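Local coordinates for probable enoyl-CoA hydratase/isomerase (Mycobacterium abscessus, PDB 3SWX), which probably catalyses the hydration or isomerisation of enoyl-CoA thioesters as a crotonase-like enzyme, at residues B[104-109]-B[199-204]; B[128-133]-B[191-196]. All blocks are in the same frame, centred on the assembly; numbering follows the deposited sequence.

Contact 1: B[104-109]-B[199-204]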
loop_
_atom_site.group_PDB
_atom_site.type_symbol
_atom_site.label_atom_id
_atom_site.label_comp_id
_atom_site.label_asym_id
_atom_site.label_seq_id
_atom_site.Cartn_x
_atom_site.Cartn_y
_atom_site.Cartn_z
ATOM N N PRO B 104 21.257 2.545 0.289
ATOM C CA PRO B 104 20.210 3.170 1.098
ATOM C C PRO B 104 20.353 4.672 1.283
ATOM O O PRO B 104 21.468 5.185 1.364
ATOM C CB PRO B 104 20.311 2.427 2.430
ATOM C CG PRO B 104 20.925 1.118 2.087
ATOM C CD PRO B 104 21.923 1.457 1.027
ATOM N N LEU B 105 19.218 5.362 1.285
ATOM C CA LEU B 105 19.124 6.770 1.640
ATOM C C LEU B 105 18.111 6.945 2.781
ATOM O O LEU B 105 16.984 6.463 2.719
ATOM C CB LEU B 105 18.714 7.610 0.442
ATOM C CG LEU B 105 18.598 9.125 0.676
ATOM C CD1 LEU B 105 19.929 9.829 1.034
ATOM C CD2 LEU B 105 17.932 9.833 -0.541
ATOM N N LEU B 106 18.531 7.616 3.842
ATOM C CA LEU B 106 17.630 7.932 4.924
ATOM C C LEU B 106 17.445 9.438 4.930
ATOM O O LEU B 106 18.381 10.184 4.643
ATOM C CB LEU B 106 18.198 7.452 6.269
ATOM C CG LEU B 106 18.478 5.948 6.401
ATOM C CD1 LEU B 106 19.868 5.587 5.827
ATOM C CD2 LEU B 106 18.362 5.508 7.846
ATOM N N VAL B 107 16.238 9.891 5.243
ATOM C CA VAL B 107 15.978 11.328 5.336
ATOM C C VAL B 107 15.451 11.689 6.719
ATOM O O VAL B 107 14.512 11.073 7.213
ATOM C CB VAL B 107 15.019 11.815 4.221
ATOM C CG1 VAL B 107 14.480 13.208 4.530
ATOM C CG2 VAL B 107 15.743 11.811 2.863
ATOM N N ALA B 108 16.095 12.673 7.341
ATOM C CA ALA B 108 15.734 13.150 8.672
ATOM C C ALA B 108 15.136 14.544 8.526
ATOM O O ALA B 108 15.800 15.438 8.016
ATOM C CB ALA B 108 16.980 13.207 9.582
ATOM N N VAL B 109 13.894 14.720 8.991
ATOM C CA VAL B 109 13.163 15.966 8.805
ATOM C C VAL B 109 12.748 16.607 10.135
ATOM O O VAL B 109 12.557 15.938 11.142
ATOM C CB VAL B 109 11.893 15.808 7.867
ATOM C CG1 VAL B 109 12.273 15.204 6.487
ATOM C CG2 VAL B 109 10.758 15.000 8.533
ATOM N N ALA B 199 22.117 6.540 13.546
ATOM C CA ALA B 199 22.203 5.269 14.271
ATOM C C ALA B 199 21.640 4.137 13.381
ATOM O O ALA B 199 22.238 3.049 13.281
ATOM C CB ALA B 199 21.484 5.335 15.643
ATOM N N ILE B 200 20.512 4.400 12.714
ATOM C CA ILE B 200 19.895 3.388 11.858
ATOM C C ILE B 200 20.767 3.082 10.642
ATOM O O ILE B 200 20.882 1.931 10.223
ATOM C CB ILE B 200 18.459 3.783 11.401
ATOM C CG1 ILE B 200 17.521 3.907 12.611
ATOM C CG2 ILE B 200 17.913 2.712 10.438
ATOM C CD1 ILE B 200 16.258 4.745 12.357
ATOM N N ALA B 201 21.337 4.132 10.067
ATOM C CA ALA B 201 22.302 4.016 8.978
ATOM C C ALA B 201 23.491 3.135 9.382
ATOM O O ALA B 201 23.934 2.306 8.607
ATOM C CB ALA B 201 22.793 5.429 8.579
ATOM N N GLN B 202 23.986 3.305 10.609
ATOM C CA GLN B 202 25.086 2.476 11.100
ATOM C C GLN B 202 24.659 1.005 11.239
ATOM O O GLN B 202 25.455 0.096 10.982
ATOM C CB GLN B 202 25.625 3.009 12.432
ATOM C CG GLN B 202 26.311 4.369 12.351
ATOM C CD GLN B 202 27.594 4.377 11.508
ATOM O OE1 GLN B 202 28.102 3.322 11.106
ATOM N NE2 GLN B 202 28.106 5.588 11.221
ATOM N N THR B 203 23.414 0.766 11.641
ATOM C CA THR B 203 22.923 -0.617 11.727
ATOM C C THR B 203 22.923 -1.244 10.358
ATOM O O THR B 203 23.365 -2.388 10.194
ATOM C CB THR B 203 21.527 -0.698 12.339
ATOM O OG1 THR B 203 21.591 -0.154 13.660
ATOM C CG2 THR B 203 21.055 -2.146 12.420
ATOM N N ILE B 204 22.465 -0.472 9.374
ATOM C CA ILE B 204 22.477 -0.903 7.974
ATOM C C ILE B 204 23.893 -1.233 7.540
ATOM O O ILE B 204 24.130 -2.268 6.891
ATOM C CB ILE B 204 21.851 0.163 7.037
ATOM C CG1 ILE B 204 20.344 0.258 7.285
ATOM C CG2 ILE B 204 22.063 -0.215 5.573
ATOM C CD1 ILE B 204 19.633 1.321 6.462
#

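Contact 2: B[128-133]-B[191-196]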
loop_
_atom_site.group_PDB
_atom_site.type_symbol
_atom_site.label_atom_id
_atom_site.label_comp_id
_atom_site.label_asym_id
_atom_site.label_seq_id
_atom_site.Cartn_x
_atom_site.Cartn_y
_atom_site.Cartn_z
ATOM N N ILE B 128 12.885 9.697 9.141
ATOM C CA ILE B 128 12.785 9.970 10.560
ATOM C C ILE B 128 12.407 11.429 10.727
ATOM O O ILE B 128 13.053 12.307 10.129
ATOM C CB ILE B 128 14.126 9.749 11.275
ATOM C CG1 ILE B 128 14.680 8.353 10.978
ATOM C CG2 ILE B 128 13.965 10.020 12.786
ATOM C CD1 ILE B 128 13.806 7.195 11.485
ATOM N N ALA B 129 11.392 11.676 11.562
ATOM C CA ALA B 129 10.959 13.029 11.897
ATOM C C ALA B 129 11.171 13.360 13.380
ATOM O O ALA B 129 10.992 12.492 14.247
ATOM C CB ALA B 129 9.478 13.197 11.522
ATOM N N ASP B 130 11.563 14.601 13.696
ATOM C CA ASP B 130 11.440 15.050 15.070
ATOM C C ASP B 130 9.994 15.522 15.278
ATOM O O ASP B 130 9.251 15.715 14.311
ATOM C CB ASP B 130 12.550 16.060 15.509
ATOM C CG ASP B 130 12.208 17.525 15.249
ATOM O OD1 ASP B 130 11.245 17.838 14.513
ATOM O OD2 ASP B 130 12.939 18.379 15.798
ATOM N N GLU B 131 9.602 15.694 16.540
ATOM C CA GLU B 131 8.206 16.016 16.879
ATOM C C GLU B 131 7.667 17.332 16.289
ATOM O O GLU B 131 6.446 17.535 16.235
ATOM C CB GLU B 131 7.992 15.953 18.402
ATOM C CG GLU B 131 8.960 16.791 19.222
ATOM C CD GLU B 131 8.868 16.519 20.729
ATOM O OE1 GLU B 131 7.761 16.152 21.203
ATOM O OE2 GLU B 131 9.907 16.687 21.426
ATOM N N THR B 132 8.545 18.215 15.822
ATOM C CA THR B 132 8.102 19.490 15.250
ATOM C C THR B 132 7.743 19.395 13.771
ATOM O O THR B 132 7.219 20.341 13.227
ATOM C CB THR B 132 9.191 20.598 15.352
ATOM O OG1 THR B 132 10.265 20.308 14.440
ATOM C CG2 THR B 132 9.740 20.700 16.760
ATOM N N ALA B 133 8.058 18.291 13.099
ATOM C CA ALA B 133 7.886 18.243 11.646
ATOM C C ALA B 133 6.435 18.510 11.244
ATOM O O ALA B 133 5.521 17.912 11.800
ATOM C CB ALA B 133 8.347 16.905 11.087
ATOM N N GLY B 191 15.030 17.841 17.735
ATOM C CA GLY B 191 16.476 17.860 17.451
ATOM C C GLY B 191 17.191 16.516 17.330
ATOM O O GLY B 191 18.364 16.500 16.992
ATOM N N GLU B 192 16.498 15.394 17.557
ATOM C CA GLU B 192 17.139 14.058 17.555
ATOM C C GLU B 192 17.025 13.290 16.246
ATOM O O GLU B 192 17.451 12.138 16.167
ATOM C CB GLU B 192 16.489 13.153 18.582
ATOM C CG GLU B 192 16.197 13.775 19.863
ATOM C CD GLU B 192 17.112 13.334 20.886
ATOM O OE1 GLU B 192 16.601 12.684 21.831
ATOM O OE2 GLU B 192 18.332 13.617 20.720
ATOM N N HIS B 193 16.384 13.897 15.262
ATOM C CA HIS B 193 16.100 13.239 13.985
ATOM C C HIS B 193 17.365 12.824 13.236
ATOM O O HIS B 193 17.430 11.726 12.714
ATOM C CB HIS B 193 15.223 14.130 13.098
ATOM C CG HIS B 193 15.727 15.530 12.939
ATOM N ND1 HIS B 193 15.874 16.396 14.003
ATOM C CD2 HIS B 193 16.101 16.222 11.838
ATOM C CE1 HIS B 193 16.323 17.559 13.563
ATOM N NE2 HIS B 193 16.481 17.474 12.253
ATOM N N VAL B 194 18.372 13.695 13.204
ATOM C CA VAL B 194 19.624 13.378 12.490
ATOM C C VAL B 194 20.389 12.247 13.203
ATOM O O VAL B 194 20.751 11.262 12.580
ATOM C CB VAL B 194 20.549 14.595 12.326
ATOM C CG1 VAL B 194 21.671 14.255 11.327
ATOM C CG2 VAL B 194 19.767 15.845 11.872
ATOM N N ASP B 195 20.582 12.353 14.511
ATOM C CA ASP B 195 21.249 11.259 15.252
ATOM C C ASP B 195 20.490 9.926 15.207
ATOM O O ASP B 195 21.124 8.882 15.180
ATOM C CB ASP B 195 21.512 11.638 16.709
ATOM C CG ASP B 195 22.529 12.769 16.845
ATOM O OD1 ASP B 195 23.390 12.942 15.951
ATOM O OD2 ASP B 195 22.446 13.484 17.845
ATOM N N THR B 196 19.155 9.953 15.197
ATOM C CA THR B 196 18.394 8.713 15.107
ATOM C C THR B 196 18.606 8.110 13.728
ATOM O O THR B 196 18.845 6.898 13.619
ATOM C CB THR B 196 16.892 8.910 15.432
ATOM O OG1 THR B 196 16.769 9.416 16.765
ATOM C CG2 THR B 196 16.101 7.590 15.331
#

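Contact 1: B[104-109]-B[199-204]
Leu106 sends both of its methyl groups into the underside of helix 193-205, where that helix lies against the main sheet of the crotonase fold. Leu106 CD2 meets CG2 of Ile200 at 3.8 Å, the two side chains crossing obliquely, while Leu106 CD1 comes within 4.0 Å of CB of Ala201. A looser approach, 4.3 Å from Leu106 CD1 to CD1 of Ile204, brings in the residue one helical turn beyond Ile200. The fork straddles this patch because CG of Leu106 stands anti to the carbonyl carbon, beside the backbone N (chi1 -60°), on a CB that already points at the helix. Ile200 and Ile204 face the strand together because they are one turn apart with both CB atoms directed at it, yet they use different branches: Ile200 meets Leu106 by CG2, Ile204 by CD1.

The spacing of the backbones leaves the contact mainly to side chains, although Leu106 CD2 also lies 4.0 Å from Ala201 N. Strand 105-109 and helix 199-204 run nearly antiparallel, at 169°, with their axes 9.6 Å apart at closest approach. Ala201 is the residue nearest the strand by CA atoms, 7.3 Å from Ala201 CA to Leu106 CA, and its methyl also touches Ala56 and Val58 of strand 56-61. On the other flank, Leu106 and Ile204 both touch Ile126, so the helix packs across three adjacent parallel strands.

Further out, Pro104 and Ile204 both rest on Val212 of helix 209-225. A second subunit packs here, with its Leu168 against Pro104 and its Thr169 against Ile200 and Ile204. At this end the proline ring and the isoleucine slide past each other in opposite directions, bringing Pro104 CG to 3.9 Å from Ile204 CG2.

Contact 2: B[128-133]-B[191-196]
Asp130 and His193 lie side by side and point the same way, with carboxylate and imidazole planes turned 62° apart. They join the C-terminal end of strand 126-130 of the main sheet, and the turn after it, to the start of helix 193-205. Each has CG in the crowded position between backbone N and carbonyl carbon, and Asp130 CB comes obliquely to 3.7 Å from His193 ND1. Val194 CG2 lies over one ring face, offset toward the rim.

Beside the ring, the carboxylate bonds to the loop leading into the helix. Asp130 OD2 accepts Gly191 N through its anti lone pair at 2.9 Å, nearly straight at 167°. Asp130 OD1 turns back on its own chain, taking Thr132 OG1 on its syn lone pair and Thr132 N from above the plane, which makes an Asx turn within the type I turn Asp130-Ala133.

Deeper in, CG2 of Ile128 packs on the first helical turn, 3.9 Å from His193 O and 4.1 Å from Thr196 CB. Thr196 OG1 donates to Glu192 O, which holds its rotation.

Three donors thus grip the buried carboxylate and fix its plane, probably favouring its ionised form, whereas the buried His193 ND1 has no partner in the model.

Overall arrangement
From the N terminus, the chain first enters contact 1 at strand 105-109, then passes through helix 116-123 to the neighbouring parallel strand 126-130, whose end begins contact 2. Returning by way of strand 186-188, the sheet's edge within this chain, it closes contact 2 at 191-196 and, further along helix 193-205, contact 1 at 199-204. Contact 2 is therefore nested inside the loop of contact 1. Their centres lie 12 Å apart, and two probable backbone hydrogen bonds join the strands, Val109 N to Ile128 O at 2.8 Å and Ile128 N to Val107 O. Together the two contacts tie helix 193-205, at its start and in its C-terminal half, to adjacent strands of the six-stranded sheet.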